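Local coordinates for protein FAD-binding oxidoreductase (Gulosibacter chungangensis, PDB 7PBG) that oxidises 4-ethylphenol and related 4-alkylphenols by dehydrogenation, using a covalently bound FAD as its redox cofactor, at residues A[382-385]-A[386-389]; A[388-391]-A[392-395]. All coordinates share one frame; numbering follows the deposited sequence.

Coming from the N-terminal side, the chain leaves helix 363-375 and winds into the 3-10 turns of contact 1 (382-389), where each hydrogen bond joins residues three positions apart. Contact 2 (388-395) starts before contact 1 is finished: D388 and W389 belong to both, and the beta turn then sends the chain into strand 393-402 of the large antiparallel sheet. Neither contact encloses the other; the second begins on the residues where the first ends, their centres about 7 Å apart. The chain doubles back so that A393 packs against the carbonyl oxygens of V386 and F387, while the F387 ring lies beside H395. Both contacts reach the dimethylbenzene end of the flavin.

Contact 1 (A[382-385]-A[386-389]); sequences HSAA and VFDW. With FAD (flavin-adenine dinucleotide), chain C.
A 3-10 helix beside the flavin holds this contact together, and its first bond across the two segments runs from V386 N to S383 O at 3.1 Å. F387 N then reaches A384 O, and D388 N reaches A385 O at 2.9 Å, each donor standing well above its carbonyl plane. The i to i+3 spacing is the signature of the 3-10 helix, here on the way from helix 363-375 to strand 393-402. A384 O has a second partner, a water that gives it one hydrogen and the other to D388 OD2, tying that carboxylate back one turn. The A384 CB lies 4.1 Å from F387 CE2. With CG of F387 anti to the carbonyl carbon (chi1 -54°), the ring passes close to A384 O and carries CE1 and CZ on to the cofactor. There FAD C8M sits at the ring edge, in plane, 3.8 Å from F387 CE1; F45 meets the same ring edge-to-face. V386 lines the same flavin pocket, its CG2 touching S383 O and standing 4.0 Å from FAD C7M. S383 OG is hydrogen-bonded to OE1 of E152, an FAD-binding residue.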
loop_
_atom_site.group_PDB
_atom_site.type_symbol
_atom_site.label_atom_id
_atom_site.label_comp_id
_atom_site.label_asym_id
_atom_site.label_seq_id
_atom_site.Cartn_x
_atom_site.Cartn_y
_atom_site.Cartn_z
ATOM N N HIS A 382 -8.451 -23.585 15.581
ATOM C CA HIS A 382 -9.717 -24.310 15.366
ATOM C C HIS A 382 -9.737 -24.953 13.975
ATOM O O HIS A 382 -10.085 -26.135 13.932
ATOM C CB HIS A 382 -10.897 -23.372 15.619
ATOM C CG HIS A 382 -12.186 -24.102 15.717
ATOM N ND1 HIS A 382 -13.108 -24.127 14.673
ATOM C CD2 HIS A 382 -12.682 -24.858 16.717
ATOM C CE1 HIS A 382 -14.151 -24.860 15.051
ATOM N NE2 HIS A 382 -13.891 -25.349 16.292
ATOM N N SER A 383 -9.355 -24.241 12.900
ATOM C CA SER A 383 -9.386 -24.734 11.496
ATOM C C SER A 383 -8.352 -25.846 11.251
ATOM O O SER A 383 -8.471 -26.472 10.198
ATOM C CB SER A 383 -9.203 -23.626 10.468
ATOM O OG SER A 383 -10.069 -22.558 10.788
ATOM N N ALA A 384 -7.435 -26.117 12.180
ATOM C CA ALA A 384 -6.484 -27.254 12.114
ATOM C C ALA A 384 -7.254 -28.589 12.147
ATOM O O ALA A 384 -6.775 -29.595 11.613
ATOM C CB ALA A 384 -5.454 -27.169 13.218
ATOM N N ALA A 385 -8.479 -28.611 12.635
ATOM C CA ALA A 385 -9.335 -29.813 12.586
ATOM C C ALA A 385 -9.562 -30.322 11.155
ATOM O O ALA A 385 -9.823 -31.529 10.973
ATOM C CB ALA A 385 -10.636 -29.439 13.257
ATOM N N VAL A 386 -9.455 -29.462 10.132
ATOM C CA VAL A 386 -9.697 -29.928 8.751
ATOM C C VAL A 386 -8.651 -30.996 8.390
ATOM O O VAL A 386 -8.954 -31.828 7.535
ATOM C CB VAL A 386 -9.732 -28.795 7.702
ATOM C CG1 VAL A 386 -10.747 -27.758 8.089
ATOM C CG2 VAL A 386 -8.377 -28.179 7.434
ATOM N N PHE A 387 -7.472 -31.001 9.034
ATOM C CA PHE A 387 -6.383 -31.994 8.795
ATOM C C PHE A 387 -6.828 -33.399 9.231
ATOM O O PHE A 387 -6.184 -34.402 8.873
ATOM C CB PHE A 387 -5.067 -31.615 9.498
ATOM C CG PHE A 387 -4.557 -30.237 9.197
ATOM C CD1 PHE A 387 -4.761 -29.689 7.948
ATOM C CD2 PHE A 387 -3.903 -29.479 10.154
ATOM C CE1 PHE A 387 -4.357 -28.400 7.671
ATOM C CE2 PHE A 387 -3.428 -28.217 9.847
ATOM C CZ PHE A 387 -3.674 -27.672 8.605
ATOM N N ASP A 388 -7.874 -33.479 10.046
ATOM C CA ASP A 388 -8.356 -34.761 10.601
ATOM C C ASP A 388 -9.635 -35.166 9.881
ATOM O O ASP A 388 -10.212 -36.189 10.252
ATOM C CB ASP A 388 -8.560 -34.701 12.126
ATOM C CG ASP A 388 -7.276 -34.459 12.898
ATOM O OD1 ASP A 388 -6.231 -34.973 12.479
ATOM O OD2 ASP A 388 -7.328 -33.695 13.863
ATOM N N TRP A 389 -10.070 -34.423 8.856
ATOM C CA TRP A 389 -11.337 -34.746 8.139
ATOM C C TRP A 389 -11.319 -36.195 7.666
ATOM O O TRP A 389 -12.343 -36.878 7.750
ATOM C CB TRP A 389 -11.442 -33.794 6.957
ATOM C CG TRP A 389 -12.645 -33.903 6.083
ATOM C CD1 TRP A 389 -12.611 -34.140 4.744
ATOM C CD2 TRP A 389 -14.024 -33.671 6.406
ATOM N NE1 TRP A 389 -13.858 -34.126 4.222
ATOM C CE2 TRP A 389 -14.748 -33.775 5.197
ATOM C CE3 TRP A 389 -14.722 -33.334 7.570
ATOM C CZ2 TRP A 389 -16.122 -33.599 5.149
ATOM C CZ3 TRP A 389 -16.086 -33.162 7.533
ATOM C CH2 TRP A 389 -16.770 -33.303 6.320
HETATM P PA FAD C . 6.486 -18.594 6.182
HETATM O O1A FAD C . 6.349 -20.000 5.696
HETATM O O2A FAD C . 7.541 -18.288 7.217
HETATM O O5B FAD C . 6.758 -17.678 4.938
HETATM C C5B FAD C . 6.023 -17.815 3.730
HETATM C C4B FAD C . 6.909 -17.350 2.600
HETATM O O4B FAD C . 7.213 -15.931 2.737
HETATM C C3B FAD C . 8.291 -18.016 2.508
HETATM O O3B FAD C . 8.219 -19.273 1.840
HETATM C C2B FAD C . 9.133 -16.934 1.814
HETATM O O2B FAD C . 8.902 -16.986 0.418
HETATM C C1B FAD C . 8.574 -15.664 2.446
HETATM N N9A FAD C . 9.228 -15.260 3.663
HETATM C C8A FAD C . 8.782 -15.494 4.926
HETATM N N7A FAD C . 9.572 -14.989 5.827
HETATM C C5A FAD C . 10.623 -14.448 5.126
HETATM C C6A FAD C . 11.750 -13.728 5.532
HETATM N N6A FAD C . 12.058 -13.512 6.817
HETATM N N1A FAD C . 12.596 -13.312 4.561
HETATM C C2A FAD C . 12.268 -13.543 3.264
HETATM N N3A FAD C . 11.214 -14.179 2.768
HETATM C C4A FAD C . 10.422 -14.613 3.769
HETATM N N1 FAD C . -3.202 -17.920 4.965
HETATM C C2 FAD C . -3.676 -16.699 5.141
HETATM O O2 FAD C . -3.013 -15.690 4.789
HETATM N N3 FAD C . -4.842 -16.483 5.780
HETATM C C4 FAD C . -5.649 -17.499 6.204
HETATM O O4 FAD C . -6.681 -17.239 6.853
HETATM C C4X FAD C . -5.217 -18.796 6.000
HETATM N N5 FAD C . -5.998 -19.767 6.390
HETATM C C5X FAD C . -5.537 -21.045 6.186
HETATM C C6 FAD C . -6.345 -22.105 6.619
HETATM C C7 FAD C . -5.940 -23.421 6.508
HETATM C C7M FAD C . -6.843 -24.529 7.008
HETATM C C8 FAD C . -4.671 -23.689 5.950
HETATM C C8M FAD C . -4.188 -25.100 5.808
HETATM C C9 FAD C . -3.882 -22.656 5.488
HETATM C C9A FAD C . -4.277 -21.310 5.604
HETATM N N10 FAD C . -3.479 -20.242 5.204
HETATM C C10 FAD C . -3.922 -18.942 5.401
HETATM C "C1'" FAD C . -2.109 -20.441 4.663
HETATM C "C2'" FAD C . -1.020 -20.451 5.748
HETATM O "O2'" FAD C . -1.440 -21.241 6.912
HETATM C "C3'" FAD C . -0.638 -19.066 6.309
HETATM O "O3'" FAD C . -0.531 -18.131 5.263
HETATM C "C4'" FAD C . 0.653 -19.020 7.137
HETATM O "O4'" FAD C . 0.624 -17.896 8.031
HETATM C "C5'" FAD C . 1.867 -18.944 6.250
HETATM O "O5'" FAD C . 3.004 -19.582 6.847
HETATM P P FAD C . 4.046 -18.766 7.739
HETATM O O1P FAD C . 4.793 -19.745 8.595
HETATM O O2P FAD C . 3.267 -17.684 8.415
HETATM O O3P FAD C . 5.039 -18.103 6.675
HETATM O O HOH W 1 -5.471 -31.452 13.273
#

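Contact 2 (A[388-391]-A[392-395]); sequences DWFP and NAGH. With FAD (flavin-adenine dinucleotide), chain C.
F390 O accepts the hydrogen bond that closes this turn, from A393 N at 3.1 Å. The bond is somewhat bent, 143° at the hydrogen, with the donor tilted from the carbonyl plane. P391 and N392 occupy the two corners of a type II beta turn, N392 with the positive phi (68°) that its third position requires. The end of the F390 side chain comes back toward A393 and turns one ring face to its methyl. CG of F390 sits between the backbone N and the carbonyl carbon (chi1 55°), which sets up this CH-pi contact. A393 CB lies 3.9 Å from the centroid of the F390 ring, offset toward the rim, and CE1 of F390 is the nearest ring atom to that methyl at 3.8 Å. A looser apolar touch joins W389 CB to A393 CB at 4.5 Å, while the indole leads away to helix 281-288 and gives its NE1 hydrogen to D426. N392 is held at the end of strand 438-447: T448 OG1 bonds its carbonyl oxygen, and its ND2 makes a weak hydrogen bond to D447 OD1. G394 pairs through its backbone with Y446. The H395 ring is met edge-to-face by F45, and its NE2 is joined to FAD C8M at 1.4 Å, with that methyl carbon close to the imidazole plane. The whole is a tight turn running into the start of strand 393-402, from which the chain passes to H395 and its 8alpha-N-histidyl linkage, one of the known ways of fixing a flavin covalently, in keeping with the FAD_PCMH family.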
loop_
_atom_site.group_PDB
_atom_site.type_symbol
_atom_site.label_atom_id
_atom_site.label_comp_id
_atom_site.label_asym_id
_atom_site.label_seq_id
_atom_site.Cartn_x
_atom_site.Cartn_y
_atom_site.Cartn_z
ATOM N N ASP A 388 -7.874 -33.479 10.046
ATOM C CA ASP A 388 -8.356 -34.761 10.601
ATOM C C ASP A 388 -9.635 -35.166 9.881
ATOM O O ASP A 388 -10.212 -36.189 10.252
ATOM C CB ASP A 388 -8.560 -34.701 12.126
ATOM C CG ASP A 388 -7.276 -34.459 12.898
ATOM O OD1 ASP A 388 -6.231 -34.973 12.479
ATOM O OD2 ASP A 388 -7.328 -33.695 13.863
ATOM N N TRP A 389 -10.070 -34.423 8.856
ATOM C CA TRP A 389 -11.337 -34.746 8.139
ATOM C C TRP A 389 -11.319 -36.195 7.666
ATOM O O TRP A 389 -12.343 -36.878 7.750
ATOM C CB TRP A 389 -11.442 -33.794 6.957
ATOM C CG TRP A 389 -12.645 -33.903 6.083
ATOM C CD1 TRP A 389 -12.611 -34.140 4.744
ATOM C CD2 TRP A 389 -14.024 -33.671 6.406
ATOM N NE1 TRP A 389 -13.858 -34.126 4.222
ATOM C CE2 TRP A 389 -14.748 -33.775 5.197
ATOM C CE3 TRP A 389 -14.722 -33.334 7.570
ATOM C CZ2 TRP A 389 -16.122 -33.599 5.149
ATOM C CZ3 TRP A 389 -16.086 -33.162 7.533
ATOM C CH2 TRP A 389 -16.770 -33.303 6.320
ATOM N N PHE A 390 -10.161 -36.615 7.163
ATOM C CA PHE A 390 -9.784 -38.034 6.988
ATOM C C PHE A 390 -8.281 -38.119 7.234
ATOM O O PHE A 390 -7.584 -37.098 7.257
ATOM C CB PHE A 390 -10.233 -38.535 5.615
ATOM C CG PHE A 390 -9.738 -37.711 4.457
ATOM C CD1 PHE A 390 -8.414 -37.791 4.076
ATOM C CD2 PHE A 390 -10.592 -36.877 3.757
ATOM C CE1 PHE A 390 -7.958 -37.066 2.987
ATOM C CE2 PHE A 390 -10.131 -36.100 2.712
ATOM C CZ PHE A 390 -8.815 -36.213 2.313
ATOM N N PRO A 391 -7.727 -39.335 7.344
ATOM C CA PRO A 391 -6.315 -39.473 7.686
ATOM C C PRO A 391 -5.416 -38.806 6.635
ATOM O O PRO A 391 -5.603 -39.038 5.486
ATOM C CB PRO A 391 -6.100 -40.997 7.817
ATOM C CG PRO A 391 -7.465 -41.526 8.116
ATOM C CD PRO A 391 -8.433 -40.635 7.359
ATOM N N ASN A 392 -4.463 -38.008 7.105
ATOM C CA ASN A 392 -3.420 -37.351 6.271
ATOM C C ASN A 392 -4.064 -36.284 5.368
ATOM O O ASN A 392 -3.443 -35.901 4.374
ATOM C CB ASN A 392 -2.647 -38.371 5.405
ATOM C CG ASN A 392 -2.277 -39.636 6.144
ATOM O OD1 ASN A 392 -1.772 -39.580 7.252
ATOM N ND2 ASN A 392 -2.600 -40.771 5.553
ATOM N N ALA A 393 -5.253 -35.753 5.715
ATOM C CA ALA A 393 -5.889 -34.685 4.925
ATOM C C ALA A 393 -4.982 -33.443 4.951
ATOM O O ALA A 393 -4.502 -32.977 6.003
ATOM C CB ALA A 393 -7.254 -34.329 5.456
ATOM N N GLY A 394 -4.758 -32.895 3.772
ATOM C CA GLY A 394 -4.070 -31.616 3.631
ATOM C C GLY A 394 -4.664 -30.884 2.452
ATOM O O GLY A 394 -5.571 -31.448 1.799
ATOM N N HIS A 395 -4.185 -29.672 2.228
ATOM C CA HIS A 395 -4.743 -28.788 1.186
ATOM C C HIS A 395 -3.676 -28.260 0.256
ATOM O O HIS A 395 -2.478 -28.458 0.486
ATOM C CB HIS A 395 -5.614 -27.723 1.882
ATOM C CG HIS A 395 -4.888 -26.918 2.884
ATOM N ND1 HIS A 395 -3.705 -26.259 2.631
ATOM C CD2 HIS A 395 -5.222 -26.611 4.147
ATOM C CE1 HIS A 395 -3.291 -25.685 3.736
ATOM N NE2 HIS A 395 -4.243 -25.802 4.647
HETATM P PA FAD C . 6.486 -18.594 6.182
HETATM O O1A FAD C . 6.349 -20.000 5.696
HETATM O O2A FAD C . 7.541 -18.288 7.217
HETATM O O5B FAD C . 6.758 -17.678 4.938
HETATM C C5B FAD C . 6.023 -17.815 3.730
HETATM C C4B FAD C . 6.909 -17.350 2.600
HETATM O O4B FAD C . 7.213 -15.931 2.737
HETATM C C3B FAD C . 8.291 -18.016 2.508
HETATM O O3B FAD C . 8.219 -19.273 1.840
HETATM C C2B FAD C . 9.133 -16.934 1.814
HETATM O O2B FAD C . 8.902 -16.986 0.418
HETATM C C1B FAD C . 8.574 -15.664 2.446
HETATM N N9A FAD C . 9.228 -15.260 3.663
HETATM C C8A FAD C . 8.782 -15.494 4.926
HETATM N N7A FAD C . 9.572 -14.989 5.827
HETATM C C5A FAD C . 10.623 -14.448 5.126
HETATM C C6A FAD C . 11.750 -13.728 5.532
HETATM N N6A FAD C . 12.058 -13.512 6.817
HETATM N N1A FAD C . 12.596 -13.312 4.561
HETATM C C2A FAD C . 12.268 -13.543 3.264
HETATM N N3A FAD C . 11.214 -14.179 2.768
HETATM C C4A FAD C . 10.422 -14.613 3.769
HETATM N N1 FAD C . -3.202 -17.920 4.965
HETATM C C2 FAD C . -3.676 -16.699 5.141
HETATM O O2 FAD C . -3.013 -15.690 4.789
HETATM N N3 FAD C . -4.842 -16.483 5.780
HETATM C C4 FAD C . -5.649 -17.499 6.204
HETATM O O4 FAD C . -6.681 -17.239 6.853
HETATM C C4X FAD C . -5.217 -18.796 6.000
HETATM N N5 FAD C . -5.998 -19.767 6.390
HETATM C C5X FAD C . -5.537 -21.045 6.186
HETATM C C6 FAD C . -6.345 -22.105 6.619
HETATM C C7 FAD C . -5.940 -23.421 6.508
HETATM C C7M FAD C . -6.843 -24.529 7.008
HETATM C C8 FAD C . -4.671 -23.689 5.950
HETATM C C8M FAD C . -4.188 -25.100 5.808
HETATM C C9 FAD C . -3.882 -22.656 5.488
HETATM C C9A FAD C . -4.277 -21.310 5.604
HETATM N N10 FAD C . -3.479 -20.242 5.204
HETATM C C10 FAD C . -3.922 -18.942 5.401
HETATM C "C1'" FAD C . -2.109 -20.441 4.663
HETATM C "C2'" FAD C . -1.020 -20.451 5.748
HETATM O "O2'" FAD C . -1.440 -21.241 6.912
HETATM C "C3'" FAD C . -0.638 -19.066 6.309
HETATM O "O3'" FAD C . -0.531 -18.131 5.263
HETATM C "C4'" FAD C . 0.653 -19.020 7.137
HETATM O "O4'" FAD C . 0.624 -17.896 8.031
HETATM C "C5'" FAD C . 1.867 -18.944 6.250
HETATM O "O5'" FAD C . 3.004 -19.582 6.847
HETATM P P FAD C . 4.046 -18.766 7.739
HETATM O O1P FAD C . 4.793 -19.745 8.595
HETATM O O2P FAD C . 3.267 -17.684 8.415
HETATM O O3P FAD C . 5.039 -18.103 6.675
#